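Long-range contacts in IPT/TIG domain-containing protein BACOVA_02650 (Bacteroides ovatus, PDB 5E7H), which binds polysaccharide at the cell surface and probably captures xyloglucan before its transport into the periplasm, this chain being its two C-terminal domains: residues 10-14 with 162-166; 13-17 with 116-120; 91-95 with 119-123; 98-104 with 136-142; 192-197 with 208-212. All blocks are in the same frame, centred on the assembly; numbering follows the deposited sequence.

Interaction 1. Residues 10-14 with 162-166; sequences STMPV and LQFEC
This buried contact sets an Ig-like IPT/TIG domain against the beta-sandwich of the xyloglucan-binding domain: the loop 10-14, between strands 4-8 and 18-24, runs alongside residues 162-166 of strand 160-168, in roughly the same direction, with Thr11 nearest Gln163 (CA-CA 8.8 Å) and Pro13 nearest Glu165 (7.6 Å). At such spacing the backbones cannot pair, and long side chains span the gap. Alternation along the extended strand points Gln163 and Glu165 toward the loop and Phe164 away. Glu165, the most covered residue, has chi1 between wells at -125° and chi2 in p; these angles bring the carboxylate to Ser10. Ser10 OG donates to Glu165 OE1 at 2.6 Å, while OE2 forms a salt bridge with Arg256. The same Ser10 OG accepts from Met12 N at 2.9 Å, an ST turn. Gln163 (m, t) extends to Thr11 (chi1 p), where Thr11 OG1 and Gln163 OE1 stand 2.9 Å apart; Arg256 NE bonds to both oxygens, so one arginine from strand 246-259 serves both polar sites. Val14 CG2 lies 4.3 Å from the aliphatic Glu165 CG. Water 1 accepts from Val14 N at 2.8 Å and donates weakly to Glu165 OE1 at 3.4 Å.

Interaction 2. Residues 13-17 with 116-120; sequences PVVGS and YVSNG. With NA (sodium ion), chain I.
A side-chain amide takes the place of a backbone partner here: Asn119 OD1 accepts from Val15 N at 3.0 Å with an N-H...O angle of 167°, fastening a type II beta turn of the IPT/TIG domain to a loop of the xyloglucan-binding domain. The turn runs from Val14 to Ser17. Val15 (phi/psi -60/128) and Gly16 (97/-2) are its central residues, and Ser17 N closes it on Val14 O at 3.0 Å; Ser17 OG, with chi1 in p, donates to the same carbonyl at 2.7 Å. At the angles of Gly16 a CB would jam against the preceding carbonyl oxygen, and it would also crowd Val117 CG1. Loop 116-120 is extended at Val117 and Ser118 and runs past the turn in reverse order, Val14 nearest Asn119 (CA-CA 5.8 Å) and Gly16 nearest Val117 (6.4 Å). Val14 (chi1 t) and Val117 (chi1 m) point toward each other and meet at 3.6 Å, Val14 CG1 to Val117 CG2; Val14 CG1 is also 3.6 Å from Ser118 CA. Asn119, with chi1 m and chi2 near 7°, turns its amide to the turn, and its ND2 bonds to Tyr84 OH, which also bonds to Pro13 O. The residue thus joins the domain interface to a metal site, since its backbone carbonyl coordinates the sodium ion at 2.6 Å, Asn119 O to NA.

Interaction 3. Residues 91-95 with 119-123; sequences LNYDG and NGTCL. With NA (sodium ion), chain I; FMT (formic acid), chain F.
Asn119 begins the second segment with its carbonyl directed at a sodium ion, Asn119 O to NA being 2.6 Å. The OD1 of its side chain accepts from Val15 N in the neighbouring domain. Gly120 follows at positive phi (66/-141); a CB there would clash with Asp94 OD2, which already lies 3.5 Å from Gly120 CA. Thr121, nearest Tyr93 in register (CA-CA 6.0 Å), is the hub. Its two polar donors grip one carboxylate: Thr121 N to Asp94 OD2 at 2.8 Å (154°) and Thr121 OG1 to Asp94 OD1 at 2.9 Å, with chi1 m on both residues. Its carbonyl binds the ion, Thr121 O to NA 2.5 Å. Asn92 O reaches NA from the first segment at 2.8 Å, which explains why Asn92 O and Thr121 O approach to 3.2 Å. Asn92 OD1 accepts from Asp94 N at 2.8 Å, an Asx turn that carries the chain through Tyr93 at phi/psi 63/18. Cys122 points away; Leu123 then packs its CB 3.7 Å from Tyr93 CE2. The Tyr93 side chain (chi1 m) reaches strand 133-142, where its OH hydrogen-bonds to Ser141 OG and Ser139 OG. Water 2, at 2.6 Å from NA, and both carboxylate oxygens of Asp253 join the three backbone carbonyls in a sodium site of six oxygen donors, where the loop after strand 89-91 of the xyloglucan-binding domain meets residues 119-121.

Interaction 4. Residues 98-104 with 136-142; sequences SHVWGDC and WKQSYSN
Ser98 opens an antiparallel ladder with two backbone bonds to Asn142: Ser98 N to Asn142 O at 2.9 Å and Asn142 N to Ser98 O at 2.7 Å. His99 (chi1 t) forms a non-hydrogen-bonded pair with Ser141, CA-CA 4.2 Å, and its ND1 shares a hydrogen bond with Ser139 OG at 2.8 Å. Val100, at phi/psi -103/-54, shifts the register by one: Val100 N and Trp101 N both donate to Tyr140 O, at 2.8 and 3.2 Å, and Tyr140 N returns to Trp101 O at 2.8 Å. Trp101 (chi1 p) folds its indole over Tyr140, whose CB lies 3.5 Å from the centroid of the five-membered ring in a CH-pi contact. Gly102 CA passes 3.3 Å from Gln138 O. Asp103 N then donates to Gln138 OE1 and Asp103 O accepts from Gln138 N, both at 2.9 Å. Val100 and Trp101 together facing Tyr140 make a classic beta bulge, here in edge strand 98-101 of a five-stranded sheet of the xyloglucan-binding domain.

Interaction 5. Residues 192-197 with 208-212; sequences YVPVSS and MQCSV
Pro194 and Met208 supply the apolar centre, where segment 192-197 crosses strand 208-212 with end-to-end directions 113° apart. Met208 (chi1 p, then t, t) extends along segment 192-197, setting its CE 3.7 Å from Pro194 CB and its SD 3.8 Å from Ser196 CB. Cys210 (chi1 m) adds its SG at 4.0 Å from Pro194 CB. Tyr192 (chi1 t) extends the patch, with CE1 3.9 Å from Val212 CG1 and its OH 3.7 Å from Cys210 CB. Two waters bridge the margin: water 5 lies 2.8 Å from both Tyr192 OH and Ser211 O, and water 6 donates to Val195 O at 2.8 Å while accepting from Ser211 N at 3.0 Å. The nearest CA atoms are those of Ser196 and Cys210, 5.1 Å apart. Ser197 N donates to Gln209 O at 2.8 Å and 175°, and Gln209 NE2 donates to Ser197 OG at 2.9 Å, so the backbone carbonyl and side-chain amide of Gln209 hold one serine. Gln209 OE1 accepts from Thr11 N and Arg256, at the domain interface. The segment begins the crossover from edge strand 189-192 of one sheet of the xyloglucan-binding domain to strand 207-213 of the other, which pairs with strand 160-168.

Overall arrangement
From the N terminus, the loop following strand 4-8 gives two contacts: interaction 1 closes a long loop onto strand 160-168, and interaction 2 a shorter one onto 116-120. Together they join the IPT/TIG domain to the xyloglucan-binding domain, sharing Pro13 and Val14. Interaction 3 lies within the span of interaction 1 and shares Asn119, Gly120 and the sodium ion with interaction 2. Interaction 4, also within interaction 1, crosses both 2 and 3; it meets 3 where Tyr93 OH approaches Ser141 OG at 3.0 Å. Interaction 5 follows in series after the others, closing a short loop beside interaction 1 through neighbouring strands 160-168 and 207-213.

Interaction 1. Residues 10-14 with 162-166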
# COMPACT_ATOMS: atom_id res chain seq x y z
N SER A 10 -0.94 -6.94 -4.08
CA SER A 10 -0.22 -5.71 -3.79
C SER A 10 0.95 -5.53 -4.75
O SER A 10 1.47 -6.52 -5.25
CB SER A 10 0.29 -5.71 -2.36
OG SER A 10 1.08 -4.57 -2.10
N THR A 11 1.33 -4.28 -5.01
CA THR A 11 2.56 -3.99 -5.75
C THR A 11 3.79 -3.98 -4.83
O THR A 11 4.91 -3.97 -5.31
CB THR A 11 2.48 -2.64 -6.48
OG1 THR A 11 2.31 -1.59 -5.53
CG2 THR A 11 1.32 -2.60 -7.47
N MET A 12 3.60 -3.99 -3.51
CA MET A 12 4.74 -3.95 -2.60
C MET A 12 4.40 -4.68 -1.31
O MET A 12 4.41 -4.11 -0.22
CB MET A 12 5.18 -2.51 -2.32
CG MET A 12 6.59 -2.44 -1.73
SD MET A 12 7.29 -0.77 -1.71
CE MET A 12 7.75 -0.63 -3.41
N PRO A 13 4.11 -5.97 -1.45
CA PRO A 13 3.78 -6.77 -0.25
C PRO A 13 4.96 -6.84 0.69
O PRO A 13 6.11 -6.95 0.27
CB PRO A 13 3.43 -8.14 -0.83
CG PRO A 13 4.06 -8.19 -2.17
CD PRO A 13 4.08 -6.78 -2.68
N VAL A 14 4.66 -6.79 1.98
CA VAL A 14 5.69 -6.93 3.01
C VAL A 14 6.37 -8.29 2.93
O VAL A 14 5.72 -9.34 2.72
CB VAL A 14 5.05 -6.70 4.41
CG1 VAL A 14 6.06 -6.97 5.54
CG2 VAL A 14 4.51 -5.29 4.51
N LEU A 162 -2.66 7.05 -5.22
CA LEU A 162 -1.86 6.89 -4.01
C LEU A 162 -2.11 5.50 -3.48
O LEU A 162 -3.25 5.13 -3.22
CB LEU A 162 -2.25 7.92 -2.96
CG LEU A 162 -1.55 7.81 -1.62
CD1 LEU A 162 -0.08 8.18 -1.74
CD2 LEU A 162 -2.24 8.68 -0.60
N GLN A 163 -1.03 4.74 -3.30
CA GLN A 163 -1.09 3.40 -2.71
C GLN A 163 -0.28 3.41 -1.44
O GLN A 163 0.69 4.16 -1.30
CB GLN A 163 -0.52 2.33 -3.64
CG GLN A 163 -1.28 2.05 -4.88
CD GLN A 163 -0.63 0.92 -5.66
OE1 GLN A 163 0.59 0.71 -5.60
NE2 GLN A 163 -1.44 0.18 -6.39
N PHE A 164 -0.62 2.50 -0.53
CA PHE A 164 0.19 2.31 0.67
C PHE A 164 -0.19 0.97 1.25
O PHE A 164 -1.25 0.45 0.93
CB PHE A 164 -0.01 3.43 1.72
CG PHE A 164 -1.45 3.73 2.07
CD1 PHE A 164 -2.20 4.64 1.32
CD2 PHE A 164 -2.05 3.13 3.17
CE1 PHE A 164 -3.53 4.93 1.66
CE2 PHE A 164 -3.37 3.43 3.51
CZ PHE A 164 -4.10 4.30 2.75
N GLU A 165 0.66 0.45 2.10
CA GLU A 165 0.35 -0.78 2.82
C GLU A 165 -0.22 -0.39 4.16
O GLU A 165 0.21 0.59 4.77
CB GLU A 165 1.60 -1.63 2.99
CG GLU A 165 1.45 -3.04 2.47
CD GLU A 165 1.21 -3.13 0.97
OE1 GLU A 165 0.80 -4.21 0.51
OE2 GLU A 165 1.45 -2.14 0.25
N CYS A 166 -1.19 -1.17 4.62
CA CYS A 166 -1.89 -0.89 5.87
C CYS A 166 -2.16 -2.19 6.61
O CYS A 166 -2.51 -3.20 5.99
CB CYS A 166 -3.17 -0.17 5.57
SG CYS A 166 -4.08 0.40 7.03
O HOH W 1 1.87 -6.74 2.45

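Interaction 2. Residues 13-17 with 116-120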
# COMPACT_ATOMS: atom_id res chain seq x y z
N PRO A 13 4.11 -5.97 -1.45
CA PRO A 13 3.78 -6.77 -0.25
C PRO A 13 4.96 -6.84 0.69
O PRO A 13 6.11 -6.95 0.27
CB PRO A 13 3.43 -8.14 -0.83
CG PRO A 13 4.06 -8.19 -2.17
CD PRO A 13 4.08 -6.78 -2.68
N VAL A 14 4.66 -6.79 1.98
CA VAL A 14 5.69 -6.93 3.01
C VAL A 14 6.37 -8.29 2.93
O VAL A 14 5.72 -9.34 2.72
CB VAL A 14 5.05 -6.70 4.41
CG1 VAL A 14 6.06 -6.97 5.54
CG2 VAL A 14 4.51 -5.29 4.51
N VAL A 15 7.69 -8.32 3.11
CA VAL A 15 8.41 -9.57 3.14
C VAL A 15 7.89 -10.45 4.30
O VAL A 15 7.79 -9.99 5.44
CB VAL A 15 9.92 -9.37 3.30
CG1 VAL A 15 10.65 -10.66 3.37
CG2 VAL A 15 10.46 -8.52 2.13
N GLY A 16 7.53 -11.68 4.00
CA GLY A 16 6.98 -12.58 5.00
C GLY A 16 5.47 -12.62 5.00
O GLY A 16 4.88 -13.35 5.79
N SER A 17 4.85 -11.83 4.13
CA SER A 17 3.39 -11.82 4.01
C SER A 17 2.97 -12.55 2.74
O SER A 17 3.79 -12.89 1.88
CB SER A 17 2.86 -10.40 4.02
OG SER A 17 3.08 -9.75 2.76
N TYR A 116 3.48 -7.89 13.10
CA TYR A 116 4.19 -9.18 12.99
C TYR A 116 5.36 -9.14 12.02
O TYR A 116 6.45 -9.57 12.41
CB TYR A 116 3.23 -10.34 12.62
CG TYR A 116 2.09 -10.48 13.60
CD1 TYR A 116 2.31 -10.90 14.91
CD2 TYR A 116 0.79 -10.18 13.21
CE1 TYR A 116 1.25 -11.02 15.80
CE2 TYR A 116 -0.26 -10.30 14.09
CZ TYR A 116 -0.02 -10.71 15.37
OH TYR A 116 -1.08 -10.82 16.25
N VAL A 117 5.14 -8.65 10.80
CA VAL A 117 6.20 -8.41 9.83
C VAL A 117 6.14 -6.96 9.37
O VAL A 117 5.10 -6.31 9.46
CB VAL A 117 6.10 -9.37 8.62
CG1 VAL A 117 6.40 -10.80 9.06
CG2 VAL A 117 4.74 -9.30 7.95
N SER A 118 7.29 -6.43 8.94
CA SER A 118 7.34 -5.10 8.34
C SER A 118 8.57 -5.00 7.48
O SER A 118 9.55 -5.72 7.68
CB SER A 118 7.34 -3.99 9.40
OG SER A 118 8.53 -3.98 10.14
N ASN A 119 8.50 -4.10 6.50
CA ASN A 119 9.67 -3.72 5.73
C ASN A 119 10.29 -2.55 6.48
O ASN A 119 9.97 -1.39 6.22
CB ASN A 119 9.29 -3.34 4.30
CG ASN A 119 9.03 -4.55 3.39
OD1 ASN A 119 9.00 -5.72 3.82
ND2 ASN A 119 8.89 -4.27 2.10
N GLY A 120 11.13 -2.85 7.47
CA GLY A 120 11.70 -1.81 8.31
C GLY A 120 10.66 -1.10 9.14
O GLY A 120 9.76 -1.71 9.69
NA NA I . 9.32 1.08 5.98
O HOH W 2 9.67 0.14 3.56

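Interaction 3. Residues 91-95 with 119-123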
# COMPACT_ATOMS: atom_id res chain seq x y z
N LEU A 91 7.31 7.90 0.82
CA LEU A 91 7.46 7.95 2.27
C LEU A 91 7.52 6.53 2.83
O LEU A 91 6.54 5.80 2.71
CB LEU A 91 6.31 8.74 2.92
CG LEU A 91 6.34 8.84 4.45
CD1 LEU A 91 7.53 9.57 4.95
CD2 LEU A 91 5.07 9.53 4.91
N ASN A 92 8.65 6.16 3.42
CA ASN A 92 8.74 4.85 4.10
C ASN A 92 9.34 4.90 5.50
O ASN A 92 9.46 3.85 6.13
CB ASN A 92 9.52 3.85 3.23
CG ASN A 92 10.97 4.21 3.04
OD1 ASN A 92 11.53 5.05 3.74
ND2 ASN A 92 11.63 3.51 2.11
N TYR A 93 9.69 6.09 5.97
CA TYR A 93 10.23 6.30 7.32
C TYR A 93 11.57 5.58 7.53
O TYR A 93 12.03 5.40 8.68
CB TYR A 93 9.20 5.87 8.37
CG TYR A 93 7.93 6.71 8.31
CD1 TYR A 93 7.95 8.05 8.71
CD2 TYR A 93 6.74 6.17 7.89
CE1 TYR A 93 6.80 8.83 8.67
CE2 TYR A 93 5.58 6.95 7.83
CZ TYR A 93 5.62 8.27 8.24
OH TYR A 93 4.46 9.05 8.22
N ASP A 94 12.21 5.20 6.43
CA ASP A 94 13.55 4.59 6.46
C ASP A 94 14.46 5.15 5.40
O ASP A 94 15.11 4.42 4.67
CB ASP A 94 13.47 3.10 6.24
CG ASP A 94 13.07 2.36 7.49
OD1 ASP A 94 13.51 2.73 8.61
OD2 ASP A 94 12.33 1.43 7.30
N GLY A 95 14.53 6.45 5.33
CA GLY A 95 15.37 7.05 4.31
C GLY A 95 14.65 7.60 3.10
O GLY A 95 15.27 8.36 2.37
N ASN A 119 8.50 -4.10 6.50
CA ASN A 119 9.67 -3.72 5.73
C ASN A 119 10.29 -2.55 6.48
O ASN A 119 9.97 -1.39 6.22
CB ASN A 119 9.29 -3.34 4.30
CG ASN A 119 9.03 -4.55 3.39
OD1 ASN A 119 9.00 -5.72 3.82
ND2 ASN A 119 8.89 -4.27 2.10
N GLY A 120 11.13 -2.85 7.47
CA GLY A 120 11.70 -1.81 8.31
C GLY A 120 10.66 -1.10 9.14
O GLY A 120 9.76 -1.71 9.69
N THR A 121 10.84 0.20 9.27
CA THR A 121 9.99 1.03 10.12
C THR A 121 8.65 1.34 9.49
O THR A 121 8.58 1.70 8.33
CB THR A 121 10.70 2.34 10.41
OG1 THR A 121 11.98 2.07 10.96
CG2 THR A 121 9.90 3.18 11.41
N CYS A 122 7.57 1.24 10.26
CA CYS A 122 6.25 1.65 9.81
C CYS A 122 5.65 2.61 10.83
O CYS A 122 6.06 2.67 11.99
CB CYS A 122 5.33 0.46 9.57
SG CYS A 122 4.97 -0.58 10.98
N LEU A 123 4.68 3.39 10.35
CA LEU A 123 3.90 4.33 11.16
C LEU A 123 2.82 3.59 11.91
O LEU A 123 2.10 2.79 11.31
CB LEU A 123 3.26 5.39 10.26
CG LEU A 123 2.17 6.28 10.87
CD1 LEU A 123 2.76 7.18 11.94
CD2 LEU A 123 1.47 7.09 9.81
NA NA I . 9.32 1.08 5.98
C FMT F . 14.80 2.17 1.54
O1 FMT F . 14.58 1.11 2.19
O2 FMT F . 14.76 3.29 2.13
O HOH W 2 9.67 0.14 3.56

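Interaction 4. Residues 98-104 with 136-142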
# COMPACT_ATOMS: atom_id res chain seq x y z
N SER A 98 10.33 11.64 5.76
CA SER A 98 10.56 11.64 7.19
C SER A 98 9.39 12.22 7.95
O SER A 98 8.67 13.10 7.48
CB SER A 98 11.83 12.42 7.53
OG SER A 98 11.74 13.76 7.08
N HIS A 99 9.21 11.72 9.16
CA HIS A 99 8.29 12.29 10.12
C HIS A 99 8.81 13.62 10.66
O HIS A 99 9.99 13.72 11.00
CB HIS A 99 8.10 11.29 11.26
CG HIS A 99 7.28 11.80 12.39
ND1 HIS A 99 5.90 11.81 12.37
CD2 HIS A 99 7.65 12.26 13.61
CE1 HIS A 99 5.46 12.29 13.52
NE2 HIS A 99 6.50 12.57 14.29
N VAL A 100 7.96 14.63 10.73
CA VAL A 100 8.33 15.91 11.34
C VAL A 100 7.76 16.06 12.75
O VAL A 100 8.51 16.33 13.70
CB VAL A 100 7.87 17.10 10.48
CG1 VAL A 100 8.40 18.44 11.04
CG2 VAL A 100 8.32 16.90 9.03
N TRP A 101 6.45 15.90 12.89
CA TRP A 101 5.80 16.07 14.19
C TRP A 101 4.46 15.33 14.21
O TRP A 101 3.92 14.99 13.16
CB TRP A 101 5.61 17.56 14.55
CG TRP A 101 4.68 18.34 13.66
CD1 TRP A 101 5.04 19.15 12.62
CD2 TRP A 101 3.24 18.40 13.73
NE1 TRP A 101 3.93 19.70 12.03
CE2 TRP A 101 2.81 19.26 12.69
CE3 TRP A 101 2.29 17.82 14.56
CZ2 TRP A 101 1.47 19.54 12.47
CZ3 TRP A 101 0.95 18.11 14.34
CH2 TRP A 101 0.56 18.94 13.30
N GLY A 102 3.97 15.07 15.41
CA GLY A 102 2.70 14.40 15.59
C GLY A 102 2.74 13.39 16.72
O GLY A 102 3.80 12.88 17.10
N ASP A 103 1.56 13.13 17.28
CA ASP A 103 1.37 12.10 18.30
C ASP A 103 1.11 10.78 17.58
O ASP A 103 0.01 10.56 17.07
CB ASP A 103 0.21 12.48 19.21
CG ASP A 103 0.03 11.54 20.39
OD1 ASP A 103 0.75 10.52 20.48
OD2 ASP A 103 -0.85 11.82 21.22
N CYS A 104 2.12 9.93 17.53
CA CYS A 104 2.02 8.64 16.84
C CYS A 104 3.19 7.78 17.30
O CYS A 104 3.95 8.18 18.17
CB CYS A 104 2.00 8.81 15.32
SG CYS A 104 3.55 9.52 14.65
N TRP A 136 -6.50 13.96 17.57
CA TRP A 136 -6.03 12.86 18.39
C TRP A 136 -4.60 12.48 18.01
O TRP A 136 -3.66 13.08 18.56
CB TRP A 136 -6.99 11.67 18.28
CG TRP A 136 -6.55 10.49 19.08
CD1 TRP A 136 -6.14 10.47 20.38
CD2 TRP A 136 -6.45 9.15 18.61
NE1 TRP A 136 -5.80 9.18 20.75
CE2 TRP A 136 -5.99 8.36 19.68
CE3 TRP A 136 -6.71 8.54 17.38
CZ2 TRP A 136 -5.78 6.98 19.56
CZ3 TRP A 136 -6.50 7.17 17.26
CH2 TRP A 136 -6.04 6.41 18.34
N LYS A 137 -4.42 11.56 17.07
CA LYS A 137 -3.09 11.09 16.71
C LYS A 137 -2.86 11.32 15.23
O LYS A 137 -3.79 11.25 14.42
CB LYS A 137 -2.89 9.61 17.08
CG LYS A 137 -2.73 9.43 18.59
CD LYS A 137 -2.25 8.05 19.03
CE LYS A 137 -2.08 8.06 20.54
NZ LYS A 137 -1.46 6.79 21.02
N GLN A 138 -1.62 11.62 14.88
CA GLN A 138 -1.31 12.01 13.51
C GLN A 138 0.19 12.01 13.26
O GLN A 138 0.99 12.01 14.20
CB GLN A 138 -1.90 13.41 13.23
CG GLN A 138 -1.29 14.56 14.06
CD GLN A 138 -1.64 14.53 15.54
OE1 GLN A 138 -0.76 14.60 16.40
NE2 GLN A 138 -2.93 14.51 15.85
N SER A 139 0.55 12.02 11.99
CA SER A 139 1.92 12.28 11.57
C SER A 139 1.93 13.31 10.46
O SER A 139 1.32 13.10 9.42
CB SER A 139 2.60 11.01 11.10
OG SER A 139 3.85 11.29 10.50
N TYR A 140 2.60 14.43 10.73
CA TYR A 140 2.94 15.42 9.71
C TYR A 140 4.32 15.04 9.22
O TYR A 140 5.29 15.10 9.98
CB TYR A 140 2.92 16.83 10.30
CG TYR A 140 3.13 17.96 9.31
CD1 TYR A 140 4.36 18.13 8.68
CD2 TYR A 140 2.13 18.88 9.06
CE1 TYR A 140 4.56 19.18 7.78
CE2 TYR A 140 2.33 19.94 8.17
CZ TYR A 140 3.54 20.06 7.55
OH TYR A 140 3.75 21.10 6.66
N SER A 141 4.41 14.65 7.95
CA SER A 141 5.67 14.17 7.38
C SER A 141 6.09 14.98 6.16
O SER A 141 5.32 15.77 5.64
CB SER A 141 5.54 12.68 6.98
OG SER A 141 5.40 11.85 8.12
N ASN A 142 7.34 14.78 5.76
CA ASN A 142 7.88 15.32 4.51
C ASN A 142 8.04 14.15 3.56
O ASN A 142 8.67 13.15 3.90
CB ASN A 142 9.22 16.03 4.72
CG ASN A 142 9.05 17.47 5.17
OD1 ASN A 142 8.26 18.22 4.62
ND2 ASN A 142 9.81 17.84 6.17
O HOH W 3 1.20 7.20 20.09
O HOH W 4 -2.69 14.07 20.82

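Interaction 5. Residues 192-197 with 208-212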
# COMPACT_ATOMS: atom_id res chain seq x y z
N TYR A 192 -11.84 8.56 5.88
CA TYR A 192 -11.38 7.32 5.24
C TYR A 192 -11.19 6.19 6.23
O TYR A 192 -10.53 6.36 7.26
CB TYR A 192 -10.07 7.57 4.49
CG TYR A 192 -9.56 6.35 3.75
CD1 TYR A 192 -10.22 5.88 2.63
CD2 TYR A 192 -8.44 5.65 4.19
CE1 TYR A 192 -9.78 4.76 1.95
CE2 TYR A 192 -8.00 4.51 3.51
CZ TYR A 192 -8.68 4.08 2.40
OH TYR A 192 -8.27 2.95 1.72
N VAL A 193 -11.76 5.04 5.90
CA VAL A 193 -11.49 3.80 6.61
C VAL A 193 -10.72 2.87 5.65
O VAL A 193 -11.21 2.61 4.56
CB VAL A 193 -12.79 3.12 7.07
CG1 VAL A 193 -12.50 1.83 7.81
CG2 VAL A 193 -13.61 4.09 7.96
N PRO A 194 -9.53 2.41 6.06
CA PRO A 194 -8.73 1.54 5.17
C PRO A 194 -9.49 0.34 4.66
O PRO A 194 -10.10 -0.38 5.45
CB PRO A 194 -7.57 1.12 6.06
CG PRO A 194 -7.39 2.29 7.00
CD PRO A 194 -8.79 2.74 7.30
N VAL A 195 -9.48 0.16 3.33
CA VAL A 195 -10.06 -1.02 2.69
C VAL A 195 -9.07 -1.54 1.66
O VAL A 195 -8.32 -0.81 1.06
CB VAL A 195 -11.41 -0.73 2.01
CG1 VAL A 195 -12.50 -0.45 3.05
CG2 VAL A 195 -11.30 0.42 1.02
N SER A 196 -9.13 -2.84 1.45
CA SER A 196 -8.20 -3.50 0.54
C SER A 196 -8.50 -3.21 -0.93
O SER A 196 -9.65 -3.31 -1.36
CB SER A 196 -8.24 -5.00 0.78
OG SER A 196 -7.60 -5.69 -0.28
N SER A 197 -7.46 -2.89 -1.69
CA SER A 197 -7.61 -2.71 -3.13
C SER A 197 -7.92 -4.04 -3.82
O SER A 197 -8.44 -4.08 -4.94
CB SER A 197 -6.36 -2.10 -3.72
OG SER A 197 -5.22 -2.93 -3.54
N MET A 208 -2.58 -5.23 4.03
CA MET A 208 -3.28 -5.07 2.76
C MET A 208 -2.73 -3.87 2.03
O MET A 208 -2.16 -2.94 2.65
CB MET A 208 -4.79 -4.90 2.97
CG MET A 208 -5.14 -3.80 3.92
SD MET A 208 -6.94 -3.59 4.05
CE MET A 208 -7.00 -2.43 5.42
N GLN A 209 -2.89 -3.88 0.71
CA GLN A 209 -2.65 -2.69 -0.08
C GLN A 209 -3.92 -1.87 -0.13
O GLN A 209 -4.99 -2.39 -0.46
CB GLN A 209 -2.20 -3.05 -1.48
CG GLN A 209 -2.06 -1.83 -2.39
CD GLN A 209 -1.58 -2.22 -3.78
OE1 GLN A 209 -0.39 -2.19 -4.08
NE2 GLN A 209 -2.50 -2.66 -4.60
N CYS A 210 -3.80 -0.59 0.18
CA CYS A 210 -4.87 0.38 0.03
C CYS A 210 -4.53 1.30 -1.13
O CYS A 210 -3.36 1.63 -1.33
CB CYS A 210 -5.06 1.21 1.29
SG CYS A 210 -5.45 0.25 2.76
N SER A 211 -5.54 1.75 -1.85
CA SER A 211 -5.37 2.58 -3.03
C SER A 211 -6.49 3.60 -3.09
O SER A 211 -7.66 3.24 -2.92
CB SER A 211 -5.39 1.72 -4.31
OG SER A 211 -5.03 2.47 -5.43
N VAL A 212 -6.14 4.87 -3.32
CA VAL A 212 -7.15 5.89 -3.63
C VAL A 212 -6.73 6.70 -4.85
O VAL A 212 -5.54 6.86 -5.12
CB VAL A 212 -7.41 6.85 -2.44
CG1 VAL A 212 -7.94 6.08 -1.24
CG2 VAL A 212 -6.15 7.61 -2.06
O HOH W 5 -9.38 2.77 -0.79
O HOH W 6 -8.16 0.36 -1.48